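Local atomic coordinates of serine protease (Arthrobacter nicotinovorans, PDB entry 3WY8), a protein that probably hydrolyses peptide bonds as a secreted trypsin-like serine protease with keratinolytic activity. Residues A74-Q82 with V208-S219. Residues are numbered along the deposited sequence; the frame is centred on the assembly and turned at random.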
loop_
_atom_site.group_PDB
_atom_site.type_symbol
_atom_site.label_atom_id
_atom_site.label_comp_id
_atom_site.label_asym_id
_atom_site.label_seq_id
_atom_site.Cartn_x
_atom_site.Cartn_y
_atom_site.Cartn_z
ATOM N N ALA A 74 -0.811 -14.590 -1.937
ATOM C CA ALA A 74 -0.532 -14.076 -3.281
ATOM C C ALA A 74 -0.177 -15.197 -4.240
ATOM O O ALA A 74 0.647 -16.057 -3.925
ATOM C CB ALA A 74 0.597 -13.055 -3.246
ATOM N N LYS A 75 -0.803 -15.187 -5.412
ATOM C CA LYS A 75 -0.374 -16.085 -6.478
ATOM C C LYS A 75 0.653 -15.418 -7.388
ATOM O O LYS A 75 1.523 -16.089 -7.929
ATOM C CB LYS A 75 -1.555 -16.657 -7.269
ATOM C CG LYS A 75 -2.355 -15.670 -8.073
ATOM C CD LYS A 75 -3.252 -16.398 -9.064
ATOM C CE LYS A 75 -3.964 -15.401 -9.950
ATOM N NZ LYS A 75 -5.161 -15.975 -10.619
ATOM N N ALA A 76 0.568 -14.097 -7.538
ATOM C CA ALA A 76 1.523 -13.363 -8.368
ATOM C C ALA A 76 1.752 -11.946 -7.854
ATOM O O ALA A 76 0.919 -11.399 -7.135
ATOM C CB ALA A 76 1.065 -13.347 -9.825
ATOM N N LEU A 77 2.899 -11.373 -8.217
ATOM C CA LEU A 77 3.298 -10.045 -7.754
ATOM C C LEU A 77 3.809 -9.228 -8.924
ATOM O O LEU A 77 4.571 -9.735 -9.758
ATOM C CB LEU A 77 4.388 -10.152 -6.682
ATOM C CG LEU A 77 4.113 -11.068 -5.490
ATOM C CD1 LEU A 77 5.409 -11.375 -4.746
ATOM C CD2 LEU A 77 3.062 -10.463 -4.564
ATOM N N TYR A 78 3.391 -7.964 -8.984
ATOM C CA TYR A 78 3.694 -7.097 -10.123
ATOM C C TYR A 78 4.247 -5.749 -9.697
ATOM O O TYR A 78 3.540 -4.943 -9.098
ATOM C CB TYR A 78 2.443 -6.903 -10.985
ATOM C CG TYR A 78 1.907 -8.212 -11.508
ATOM C CD1 TYR A 78 2.360 -8.736 -12.718
ATOM C CD2 TYR A 78 0.978 -8.948 -10.774
ATOM C CE1 TYR A 78 1.884 -9.953 -13.192
ATOM C CE2 TYR A 78 0.496 -10.168 -11.238
ATOM C CZ TYR A 78 0.953 -10.664 -12.447
ATOM O OH TYR A 78 0.471 -11.870 -12.901
ATOM N N ALA A 79 5.514 -5.515 -10.019
ATOM C CA ALA A 79 6.143 -4.225 -9.784
ATOM C C ALA A 79 6.676 -3.684 -11.111
ATOM O O ALA A 79 7.026 -4.472 -11.997
ATOM C CB ALA A 79 7.268 -4.362 -8.767
ATOM N N PRO A 80 6.738 -2.344 -11.260
ATOM C CA PRO A 80 7.322 -1.783 -12.478
ATOM C C PRO A 80 8.793 -2.155 -12.609
ATOM O O PRO A 80 9.468 -2.393 -11.595
ATOM C CB PRO A 80 7.170 -0.264 -12.293
ATOM C CG PRO A 80 6.857 -0.053 -10.866
ATOM C CD PRO A 80 6.188 -1.299 -10.378
ATOM N N THR A 81 9.272 -2.219 -13.852
ATOM C CA THR A 81 10.677 -2.512 -14.149
ATOM C C THR A 81 11.600 -1.605 -13.346
ATOM O O THR A 81 12.614 -2.054 -12.799
ATOM C CB THR A 81 10.980 -2.315 -15.658
ATOM O OG1 THR A 81 10.017 -3.034 -16.434
ATOM C CG2 THR A 81 12.380 -2.811 -16.001
ATOM N N GLN A 82 11.231 -0.327 -13.281
ATOM C CA GLN A 82 12.008 0.679 -12.573
ATOM C C GLN A 82 12.188 0.333 -11.102
ATOM O O GLN A 82 13.224 0.655 -10.517
ATOM C CB GLN A 82 11.378 2.062 -12.730
ATOM C CG GLN A 82 11.400 2.613 -14.162
ATOM C CD GLN A 82 10.184 2.213 -14.986
ATOM O OE1 GLN A 82 9.562 1.174 -14.750
ATOM N NE2 GLN A 82 9.836 3.046 -15.965
ATOM N N VAL A 208 3.540 4.931 -15.575
ATOM C CA VAL A 208 4.338 3.725 -15.309
ATOM C C VAL A 208 3.613 2.819 -14.308
ATOM O O VAL A 208 3.425 1.622 -14.552
ATOM C CB VAL A 208 5.765 4.078 -14.823
ATOM C CG1 VAL A 208 6.529 2.827 -14.399
ATOM C CG2 VAL A 208 6.539 4.831 -15.922
ATOM N N ILE A 209 3.180 3.407 -13.194
ATOM C CA ILE A 209 2.445 2.662 -12.175
ATOM C C ILE A 209 1.082 2.190 -12.719
ATOM O O ILE A 209 0.646 1.071 -12.429
ATOM C CB ILE A 209 2.348 3.478 -10.855
ATOM C CG1 ILE A 209 3.751 3.602 -10.239
ATOM C CG2 ILE A 209 1.364 2.838 -9.880
ATOM C CD1 ILE A 209 3.878 4.597 -9.066
ATOM N N GLN A 210 0.441 3.028 -13.534
ATOM C CA GLN A 210 -0.810 2.655 -14.198
ATOM C C GLN A 210 -0.642 1.401 -15.056
ATOM O O GLN A 210 -1.483 0.505 -15.024
ATOM C CB GLN A 210 -1.330 3.804 -15.060
ATOM C CG GLN A 210 -2.661 3.510 -15.732
ATOM C CD GLN A 210 -3.168 4.676 -16.547
ATOM O OE1 GLN A 210 -2.388 5.438 -17.112
ATOM N NE2 GLN A 210 -4.487 4.823 -16.609
ATOM N N SER A 211 0.445 1.347 -15.823
ATOM C CA SER A 211 0.731 0.183 -16.667
ATOM C C SER A 211 0.912 -1.098 -15.847
ATOM O O SER A 211 0.468 -2.178 -16.260
ATOM C CB SER A 211 1.952 0.442 -17.550
ATOM O OG SER A 211 1.634 1.368 -18.577
ATOM N N THR A 212 1.549 -0.972 -14.683
ATOM C CA THR A 212 1.717 -2.106 -13.771
ATOM C C THR A 212 0.366 -2.551 -13.228
ATOM O O THR A 212 0.081 -3.746 -13.169
ATOM C CB THR A 212 2.690 -1.777 -12.613
ATOM O OG1 THR A 212 3.940 -1.333 -13.156
ATOM C CG2 THR A 212 2.946 -3.008 -11.757
ATOM N N TYR A 213 -0.468 -1.585 -12.843
ATOM C CA TYR A 213 -1.822 -1.884 -12.392
ATOM C C TYR A 213 -2.609 -2.638 -13.473
ATOM O O TYR A 213 -3.268 -3.641 -13.184
ATOM C CB TYR A 213 -2.558 -0.603 -11.970
ATOM C CG TYR A 213 -4.054 -0.787 -11.898
ATOM C CD1 TYR A 213 -4.643 -1.435 -10.813
ATOM C CD2 TYR A 213 -4.877 -0.339 -12.931
ATOM C CE1 TYR A 213 -6.019 -1.622 -10.753
ATOM C CE2 TYR A 213 -6.253 -0.524 -12.883
ATOM C CZ TYR A 213 -6.818 -1.166 -11.791
ATOM O OH TYR A 213 -8.181 -1.347 -11.743
ATOM N N ASN A 214 -2.518 -2.152 -14.712
ATOM C CA ASN A 214 -3.260 -2.723 -15.839
ATOM C C ASN A 214 -2.957 -4.201 -16.059
ATOM O O ASN A 214 -3.878 -5.006 -16.231
ATOM C CB ASN A 214 -2.990 -1.935 -17.126
ATOM C CG ASN A 214 -3.685 -0.577 -17.149
ATOM O OD1 ASN A 214 -4.673 -0.349 -16.447
ATOM N ND2 ASN A 214 -3.169 0.327 -17.971
ATOM N N THR A 215 -1.674 -4.558 -16.033
ATOM C CA THR A 215 -1.279 -5.966 -16.183
ATOM C C THR A 215 -1.701 -6.819 -14.975
ATOM O O THR A 215 -2.227 -7.922 -15.141
ATOM C CB THR A 215 0.230 -6.139 -16.558
ATOM O OG1 THR A 215 0.501 -7.517 -16.846
ATOM C CG2 THR A 215 1.168 -5.660 -15.449
ATOM N N ALA A 216 -1.505 -6.291 -13.769
ATOM C CA ALA A 216 -1.892 -7.005 -12.554
ATOM C C ALA A 216 -3.395 -7.270 -12.514
ATOM O O ALA A 216 -3.824 -8.383 -12.221
ATOM C CB ALA A 216 -1.456 -6.230 -11.317
ATOM N N ALA A 217 -4.185 -6.246 -12.838
ATOM C CA ALA A 217 -5.646 -6.298 -12.714
ATOM C C ALA A 217 -6.303 -7.333 -13.628
ATOM O O ALA A 217 -7.391 -7.832 -13.332
ATOM C CB ALA A 217 -6.242 -4.918 -12.964
ATOM N N ALA A 218 -5.640 -7.639 -14.741
ATOM C CA ALA A 218 -6.138 -8.629 -15.697
ATOM C C ALA A 218 -5.669 -10.048 -15.366
ATOM O O ALA A 218 -6.250 -11.025 -15.849
ATOM C CB ALA A 218 -5.714 -8.246 -17.112
ATOM N N SER A 219 -4.637 -10.149 -14.528
ATOM C CA SER A 219 -3.906 -11.404 -14.296
ATOM C C SER A 219 -4.531 -12.344 -13.266
ATOM O O SER A 219 -5.499 -12.014 -12.594
ATOM C CB SER A 219 -2.462 -11.100 -13.902
ATOM O OG SER A 219 -1.778 -10.454 -14.959
ATOM O OXT SER A 219 -4.059 -13.472 -13.079
HETATM O O HOH W 1 -6.777 -13.680 -10.870
HETATM O O HOH W 2 -1.493 -14.301 -11.992
#
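Tyr78 lays one face of its ring on the C-terminal half of helix 208-218. The CA of Ala216 lies over that face, offset toward the rim and 4.2 Å from the ring centroid, a CH-pi contact, while Ala216 CB packs against Tyr78 CD2 at 3.7 Å. Tyr78 CG stands anti to the carbonyl carbon (chi1 -59°), and the ring runs along the helix toward the chain end, where Tyr78 OH meets Ser219 CB at 3.2 Å. Ser219 OG is turned back to the helix and donates to Thr215 O at 2.6 Å, approaching from above the carbonyl plane.

Nearer the helix start, the two branches of Thr212 divide their neighbours: CG2 points at Tyr78 O, 3.3 Å away, and OG1 lies against Pro80 CB at 3.5 Å, the two side chains crossing at about a right angle. Strand 76-78 runs nearly antiparallel to the helix, at 163°. This is the C-terminal helix of the chymotrypsin fold, here packed on the six-stranded barrel, with strand 94-98 also touching Ala216 through Phe95. Lys75 and Ala76 both face Val97 in a classic beta bulge, where the strand enters the contact.

Pro80, the N-cap of the short helix 81-84, also rests its CB on Val208 CG1, and the bent side chain of Gln82 (chi2 89°) comes to meet Val208 head-on from the opposite direction, its amide against the same methyl, OE1 at 3.5 Å.

At the other end, the extended Lys75 chain carries NZ to within 3.7 Å of Ser219 OXT, a long salt bridge. One water bridges Lys75 NZ and Ser219 O; another links Ser219 OXT with Tyr78 OH. Ser219 O also accepts a hydrogen bond from Asn34 ND2, tying the terminal carboxylate to a further loop.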